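Side-chain contacts in endoglucanase E-5 (Thermobifida fusca, PDB 2CKS), which cleaves internal beta-1,4-glucosidic linkages in cellulose, lichenin and cereal beta-D-glucans through this family 5 glycoside hydrolase catalytic domain: residues His41-Asp45 with Ser46-Ala50; Met31-His34 with Gly35-Trp38; Asp87-Ala91 with Arg92-Val96. All blocks are in the same frame, centred on the assembly; numbering follows the deposited sequence.

Contact 1 (His41-Asp45 with Ser46-Ala50); sequences HCLTD and SSLDA. With ZN (zinc ion), chain D.
A capping box formed by Thr44 and Ser47 opens helix 45-54. Thr44 holds the N-cap position, and its hydroxyl OG1 accepts from Ser47 N at 3.1 Å; in return Thr44 N donates to Ser47 OG at 3.0 Å, in a nearly straight bond (N-H...O 176°). In both residues the hydroxyl is folded back over its own backbone. Thr44 does this with OG1 lodged between its backbone N and carbonyl carbon (chi1 63°), and Ser47 takes the same kind of rotamer. Ser47 OG also has a use for its proton, giving it to Cys42 O at 2.7 Å from a position tilted out of that carbonyl's plane. One hydroxyl thus ties the cap to the preceding turn, which the Cys42-Cys282 disulfide links to a distant part of the chain.

In the order of the TIM barrel this helix lies between strands 29-32 and 59-65, and a metal site begins one residue beyond the cap and spans the first turn, from Asp45 to Asp49. Asp49 N bonds to Asp45 O at 2.9 Å, the i to i+4 bond that sets the two aspartates on one side of the helix. In the Asp45 conformer described here, OD1 binds zinc at 1.9 Å, while Asp49 OD1 binds it at 2.0 Å. The carboxylate planes stand 88° apart, and the ion bridges two acceptors, Asp45 OD1 and Asp49 OD1, only 3.0 Å from each other. Arg92 also reaches both carboxylates, and its charge would be expected to offset part of theirs.

Contact 2 (Met31-His34 with Gly35-Trp38); sequences MSTH and GIQW
Thr33 OG1 is held by polar groups along the chain and on the neighbouring strand, and it faces Ile36 on the far side of the turn. It donates to His34 O at 2.8 Å, from a point tilted modestly out of the carbonyl plane, and accepts from Ser63 N of strand 59-65. With OG1 between the backbone N and the carbonyl carbon of Thr33 (chi1 72°), the hydroxyl is placed within reach of both. Its contact with Ile36 is looser: the CG2 branch of Ile36 lies 4.1 Å from Thr33 OG1, while the CG1 arm leads away from the turn. One residue earlier, Ser32 OG gives its proton to Thr33 O at 2.8 Å, in the carbonyl plane and on a lone pair.

Beyond the turn, Trp38 N bonds back to Gly35 O at 3.1 Å as a weakly bonded helix begins. On this turn the six-membered ring of Trp38 comes up to His34. The ring centroids of His34 and Trp38 are 5.8 Å apart and their planes stand at 83°, but the approach is oblique, with His34 NE2 4.0 Å from Trp38 CE3. His34 reaches that place with CG swung opposite its backbone N (chi1 -158°). Gln37 NE2 lies 3.1 Å above the plane of the Trp38 ring, over its centre, and also donates to Glu68 O, which fixes the amide there.

The His34 side chain is about 8 Å from that of Glu231, the probable nucleophile. Phe39 stacks on His34, Tyr65 meets Trp38, and Ile36 packs on Phe78 and Met82, so the turn leaving strand 29-32 is bordered by strand 59-65 and helix 75-90.

Contact 3 (Asp87-Ala91 with Arg92-Val96); sequences DMATA and RGLYV
Ala89 meets Val96 on the buried side of this turn, and the fit is tight: Ala89 CB and Val96 CG2 are 3.2 Å apart, closer than usual van der Waals contact, so the exact value is doubtful although the packing is plainly close. Leu94 CB adds a looser apolar touch at 4.3 Å from Ala89 CB. Between them the chain reverses through a Schellman motif that ends helix 75-90. Leu94 N reaches Ala89 O at 3.1 Å, and Gly93 N reaches Thr90 O at the same 3.1 Å. Gly93 makes the reversal with a positive phi of 77°. Ala89 O takes a second bond, from Arg92 N, and its two donors come from opposite faces of the carbonyl plane. The turn completes the helix-to-strand half of the beta-alpha-beta crossover from strand 59-65 to strand 95-101.

On the more open side, near exposed Ala91, Arg92 runs alongside Met88. Arg92 NH1 donates to Met88 O at 3.0 Å, with that oxygen only 6° out of the guanidinium plane, while Met88 CE lies over one face, 3.9 Å from Arg92 NH2. Arg92 NE and NH2 reach across to Asp49 and Asp45 on helix 45-54. A leucine in place of Arg92 would probably leave Met88 O without its side-chain donor and the carboxylates of Asp45 and Asp49 without the guanidinium that pairs with them beside the zinc.

How the contacts relate
Contact 2 is the most buried of the three and the one near the probable catalytic glutamates; contacts 1 and 3 are partly buried, with an exposed residue each, and lie away from the active site. Contacts 1 and 3 are joined by charge and by packing: the Asp49 OD2 to Arg92 NE salt bridge spans 2.7 Å, and Leu48 CD1 rests 3.9 Å from Met88 CE. The touches between contacts 1 and 2 are apolar packing, with Leu43 CD2 3.7 Å from Thr33 CG2. Contacts 2 and 3 do not touch, yet both reach the barrel sheet. Contact 1 starts a helix, contact 3 ends one and contact 2 is the exit from a strand, with metal and charge in contacts 1 and 3, and in contact 2 a buried His34 against a partly exposed Trp38.

Contact 1 (His41-Asp45 with Ser46-Ala50)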
loop_
_atom_site.group_PDB
_atom_site.type_symbol
_atom_site.label_atom_id
_atom_site.label_comp_id
_atom_site.label_asym_id
_atom_site.label_seq_id
_atom_site.Cartn_x
_atom_site.Cartn_y
_atom_site.Cartn_z
ATOM N N HIS A 41 0.220 10.361 -15.465
ATOM C CA HIS A 41 -0.826 10.574 -16.477
ATOM C C HIS A 41 -2.005 9.580 -16.387
ATOM O O HIS A 41 -3.052 9.800 -17.015
ATOM C CB HIS A 41 -0.210 10.628 -17.902
ATOM C CG HIS A 41 0.482 9.366 -18.325
ATOM N ND1 HIS A 41 1.607 8.880 -17.691
ATOM C CD2 HIS A 41 0.211 8.497 -19.328
ATOM C CE1 HIS A 41 1.981 7.749 -18.268
ATOM N NE2 HIS A 41 1.153 7.497 -19.266
ATOM N N CYS A 42 -1.839 8.503 -15.616
ATOM C CA CYS A 42 -2.913 7.544 -15.356
ATOM C C CYS A 42 -3.807 7.937 -14.191
ATOM O O CYS A 42 -4.767 7.234 -13.891
ATOM C CB CYS A 42 -2.333 6.160 -15.062
ATOM S SG CYS A 42 -1.752 5.315 -16.536
ATOM N N LEU A 43 -3.479 9.037 -13.520
ATOM C CA LEU A 43 -4.216 9.470 -12.334
ATOM C C LEU A 43 -4.907 10.788 -12.642
ATOM O O LEU A 43 -4.334 11.853 -12.531
ATOM C CB LEU A 43 -3.273 9.607 -11.138
ATOM C CG LEU A 43 -2.348 8.413 -10.894
ATOM C CD1 LEU A 43 -1.395 8.713 -9.755
ATOM C CD2 LEU A 43 -3.150 7.171 -10.615
ATOM N N THR A 44 -6.148 10.678 -13.082
ATOM C CA THR A 44 -6.929 11.823 -13.512
ATOM C C THR A 44 -8.267 11.831 -12.806
ATOM O O THR A 44 -8.645 10.877 -12.128
ATOM C CB THR A 44 -7.171 11.779 -15.049
ATOM O OG1 THR A 44 -7.944 10.621 -15.402
ATOM C CG2 THR A 44 -5.873 11.617 -15.832
ATOM N N ASP A 45 -9.006 12.920 -12.970
ATOM C CA ASP A 45 -10.369 12.970 -12.450
ATOM C C ASP A 45 -11.137 11.749 -12.944
ATOM O O ASP A 45 -11.778 11.052 -12.160
ATOM C CB ASP A 45 -11.076 14.253 -12.896
ATOM C CG ASP A 45 -12.588 14.156 -12.781
ATOM O OD1 ASP A 45 -13.102 13.957 -11.660
ATOM O OD2 ASP A 45 -13.361 14.254 -13.758
ATOM N N SER A 46 -11.059 11.475 -14.242
ATOM C CA SER A 46 -11.785 10.350 -14.815
ATOM C C SER A 46 -11.371 8.978 -14.253
ATOM O O SER A 46 -12.227 8.167 -13.891
ATOM C CB SER A 46 -11.642 10.357 -16.332
ATOM O OG SER A 46 -12.504 9.407 -16.905
ATOM N N SER A 47 -10.072 8.709 -14.185
ATOM C CA SER A 47 -9.611 7.390 -13.739
ATOM C C SER A 47 -9.857 7.166 -12.257
ATOM O O SER A 47 -10.143 6.044 -11.834
ATOM C CB SER A 47 -8.131 7.163 -14.064
ATOM O OG SER A 47 -7.286 7.893 -13.199
ATOM N N LEU A 48 -9.748 8.228 -11.465
ATOM C CA LEU A 48 -9.978 8.127 -10.022
ATOM C C LEU A 48 -11.473 8.041 -9.706
ATOM O O LEU A 48 -11.876 7.307 -8.806
ATOM C CB LEU A 48 -9.304 9.283 -9.270
ATOM C CG LEU A 48 -7.772 9.265 -9.362
ATOM C CD1 LEU A 48 -7.184 10.439 -8.623
ATOM C CD2 LEU A 48 -7.180 7.965 -8.842
ATOM N N ASP A 49 -12.313 8.741 -10.470
ATOM C CA ASP A 49 -13.751 8.575 -10.324
ATOM C C ASP A 49 -14.131 7.128 -10.605
ATOM O O ASP A 49 -14.932 6.552 -9.898
ATOM C CB ASP A 49 -14.527 9.477 -11.285
ATOM C CG ASP A 49 -14.530 10.933 -10.870
ATOM O OD1 ASP A 49 -15.166 11.735 -11.601
ATOM O OD2 ASP A 49 -13.946 11.366 -9.860
ATOM N N ALA A 50 -13.541 6.535 -11.636
ATOM C CA ALA A 50 -13.828 5.149 -11.973
ATOM C C ALA A 50 -13.435 4.225 -10.820
ATOM O O ALA A 50 -14.198 3.346 -10.424
ATOM C CB ALA A 50 -13.088 4.764 -13.232
HETATM ZN ZN ZN D . -14.923 13.672 -11.305
#

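Contact 2 (Met31-His34 with Gly35-Trp38)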
loop_
_atom_site.group_PDB
_atom_site.type_symbol
_atom_site.label_atom_id
_atom_site.label_comp_id
_atom_site.label_asym_id
_atom_site.label_seq_id
_atom_site.Cartn_x
_atom_site.Cartn_y
_atom_site.Cartn_z
ATOM N N MET A 31 -6.544 -0.377 -4.691
ATOM C CA MET A 31 -5.490 -0.410 -5.681
ATOM C C MET A 31 -4.345 0.483 -5.274
ATOM O O MET A 31 -4.543 1.527 -4.656
ATOM C CB MET A 31 -6.017 0.127 -7.016
ATOM C CG MET A 31 -7.026 -0.758 -7.721
ATOM S SD MET A 31 -6.366 -2.405 -8.137
ATOM C CE MET A 31 -4.996 -1.962 -9.189
ATOM N N SER A 32 -3.151 0.070 -5.659
ATOM C CA SER A 32 -1.967 0.906 -5.614
ATOM C C SER A 32 -1.731 1.554 -6.962
ATOM O O SER A 32 -1.846 0.890 -7.988
ATOM C CB SER A 32 -0.741 0.069 -5.273
ATOM O OG SER A 32 0.406 0.895 -5.122
ATOM N N THR A 33 -1.393 2.835 -6.977
ATOM C CA THR A 33 -0.833 3.430 -8.183
ATOM C C THR A 33 0.524 2.805 -8.440
ATOM O O THR A 33 1.132 2.182 -7.558
ATOM C CB THR A 33 -0.645 4.970 -8.087
ATOM O OG1 THR A 33 0.444 5.282 -7.207
ATOM C CG2 THR A 33 -1.881 5.655 -7.505
ATOM N N HIS A 34 1.006 2.983 -9.663
ATOM C CA HIS A 34 2.395 2.702 -9.963
ATOM C C HIS A 34 3.140 3.979 -9.568
ATOM O O HIS A 34 2.552 4.910 -9.012
ATOM C CB HIS A 34 2.547 2.347 -11.442
ATOM C CG HIS A 34 3.775 1.548 -11.765
ATOM N ND1 HIS A 34 3.776 0.556 -12.725
ATOM C CD2 HIS A 34 5.041 1.600 -11.283
ATOM C CE1 HIS A 34 4.986 0.031 -12.813
ATOM N NE2 HIS A 34 5.771 0.645 -11.947
ATOM N N GLY A 35 4.427 4.052 -9.839
ATOM C CA GLY A 35 5.198 5.196 -9.409
ATOM C C GLY A 35 4.695 6.442 -10.099
ATOM O O GLY A 35 4.556 6.447 -11.318
ATOM N N ILE A 36 4.429 7.505 -9.338
ATOM C CA ILE A 36 3.881 8.725 -9.936
ATOM C C ILE A 36 4.883 9.466 -10.845
ATOM O O ILE A 36 4.488 10.303 -11.654
ATOM C CB ILE A 36 3.249 9.665 -8.865
ATOM C CG1 ILE A 36 4.299 10.276 -7.944
ATOM C CG2 ILE A 36 2.171 8.912 -8.071
ATOM C CD1 ILE A 36 3.761 11.427 -7.088
ATOM N N GLN A 37 6.169 9.136 -10.749
ATOM C CA GLN A 37 7.172 9.702 -11.659
ATOM C C GLN A 37 7.089 9.134 -13.080
ATOM O O GLN A 37 7.651 9.709 -14.017
ATOM C CB GLN A 37 8.584 9.493 -11.092
ATOM C CG GLN A 37 9.229 8.142 -11.373
ATOM C CD GLN A 37 8.905 7.069 -10.341
ATOM O OE1 GLN A 37 7.886 7.137 -9.648
ATOM N NE2 GLN A 37 9.779 6.066 -10.243
ATOM N N TRP A 38 6.419 7.993 -13.226
ATOM C CA TRP A 38 6.260 7.339 -14.522
ATOM C C TRP A 38 4.816 7.318 -15.018
ATOM O O TRP A 38 4.578 7.368 -16.226
ATOM C CB TRP A 38 6.750 5.899 -14.451
ATOM C CG TRP A 38 8.193 5.722 -14.161
ATOM C CD1 TRP A 38 9.235 6.427 -14.684
ATOM C CD2 TRP A 38 8.764 4.742 -13.300
ATOM N NE1 TRP A 38 10.425 5.953 -14.187
ATOM C CE2 TRP A 38 10.160 4.907 -13.341
ATOM C CE3 TRP A 38 8.234 3.726 -12.496
ATOM C CZ2 TRP A 38 11.030 4.108 -12.604
ATOM C CZ3 TRP A 38 9.100 2.936 -11.757
ATOM C CH2 TRP A 38 10.481 3.133 -11.820
#

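Contact 3 (Asp87-Ala91 with Arg92-Val96)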
loop_
_atom_site.group_PDB
_atom_site.type_symbol
_atom_site.label_atom_id
_atom_site.label_comp_id
_atom_site.label_asym_id
_atom_site.label_seq_id
_atom_site.Cartn_x
_atom_site.Cartn_y
_atom_site.Cartn_z
ATOM N N ASP A 87 -5.943 14.967 -1.516
ATOM C CA ASP A 87 -7.207 15.699 -1.557
ATOM C C ASP A 87 -8.180 15.089 -2.565
ATOM O O ASP A 87 -9.362 14.973 -2.285
ATOM C CB ASP A 87 -6.978 17.176 -1.890
ATOM C CG ASP A 87 -6.294 17.927 -0.768
ATOM O OD1 ASP A 87 -6.263 17.406 0.369
ATOM O OD2 ASP A 87 -5.753 19.049 -0.935
ATOM N N MET A 88 -7.680 14.680 -3.727
ATOM C CA MET A 88 -8.533 14.090 -4.752
ATOM C C MET A 88 -9.140 12.783 -4.259
ATOM O O MET A 88 -10.325 12.533 -4.438
ATOM C CB MET A 88 -7.746 13.839 -6.039
ATOM C CG MET A 88 -7.462 15.080 -6.820
ATOM S SD MET A 88 -6.557 14.747 -8.330
ATOM C CE MET A 88 -7.889 14.180 -9.416
ATOM N N ALA A 89 -8.328 11.955 -3.620
ATOM C CA ALA A 89 -8.821 10.685 -3.100
ATOM C C ALA A 89 -9.887 10.925 -2.044
ATOM O O ALA A 89 -10.915 10.262 -2.025
ATOM C CB ALA A 89 -7.705 9.887 -2.536
ATOM N N THR A 90 -9.636 11.892 -1.172
ATOM C CA THR A 90 -10.564 12.238 -0.102
ATOM C C THR A 90 -11.895 12.739 -0.659
ATOM O O THR A 90 -12.956 12.387 -0.146
ATOM C CB THR A 90 -9.921 13.293 0.811
ATOM O OG1 THR A 90 -8.707 12.759 1.369
ATOM C CG2 THR A 90 -10.796 13.590 2.021
ATOM N N ALA A 91 -11.826 13.519 -1.735
ATOM C CA ALA A 91 -13.016 14.047 -2.407
ATOM C C ALA A 91 -13.748 12.996 -3.253
ATOM O O ALA A 91 -14.715 13.327 -3.966
ATOM C CB ALA A 91 -12.634 15.245 -3.274
ATOM N N ARG A 92 -13.261 11.757 -3.227
ATOM C CA ARG A 92 -13.937 10.619 -3.840
ATOM C C ARG A 92 -14.262 9.528 -2.817
ATOM O O ARG A 92 -14.689 8.427 -3.175
ATOM C CB ARG A 92 -13.091 10.085 -5.003
ATOM C CG ARG A 92 -13.008 11.073 -6.150
ATOM C CD ARG A 92 -11.810 10.929 -7.047
ATOM N NE ARG A 92 -11.900 11.850 -8.176
ATOM C CZ ARG A 92 -11.627 13.151 -8.131
ATOM N NH1 ARG A 92 -11.177 13.741 -7.027
ATOM N NH2 ARG A 92 -11.783 13.870 -9.225
ATOM N N GLY A 93 -14.091 9.852 -1.538
ATOM C CA GLY A 93 -14.505 8.982 -0.455
ATOM C C GLY A 93 -13.601 7.810 -0.177
ATOM O O GLY A 93 -14.036 6.825 0.427
ATOM N N LEU A 94 -12.345 7.919 -0.601
ATOM C CA LEU A 94 -11.356 6.855 -0.440
ATOM C C LEU A 94 -10.402 7.088 0.717
ATOM O O LEU A 94 -9.977 8.218 0.968
ATOM C CB LEU A 94 -10.506 6.733 -1.698
ATOM C CG LEU A 94 -11.235 6.449 -3.002
ATOM C CD1 LEU A 94 -10.251 6.557 -4.170
ATOM C CD2 LEU A 94 -11.883 5.090 -2.926
ATOM N N TYR A 95 -10.048 6.007 1.398
ATOM C CA TYR A 95 -8.871 6.005 2.252
ATOM C C TYR A 95 -7.649 6.132 1.371
ATOM O O TYR A 95 -7.672 5.765 0.196
ATOM C CB TYR A 95 -8.812 4.740 3.114
ATOM C CG TYR A 95 -9.917 4.766 4.133
ATOM C CD1 TYR A 95 -11.157 4.197 3.871
ATOM C CD2 TYR A 95 -9.741 5.412 5.341
ATOM C CE1 TYR A 95 -12.181 4.263 4.798
ATOM C CE2 TYR A 95 -10.762 5.490 6.261
ATOM C CZ TYR A 95 -11.968 4.910 5.996
ATOM O OH TYR A 95 -13.006 4.984 6.898
ATOM N N VAL A 96 -6.589 6.690 1.930
ATOM C CA VAL A 96 -5.367 6.914 1.177
ATOM C C VAL A 96 -4.187 6.405 1.963
ATOM O O VAL A 96 -4.060 6.722 3.147
ATOM C CB VAL A 96 -5.130 8.397 0.919
ATOM C CG1 VAL A 96 -3.873 8.582 0.066
ATOM C CG2 VAL A 96 -6.308 8.989 0.231
#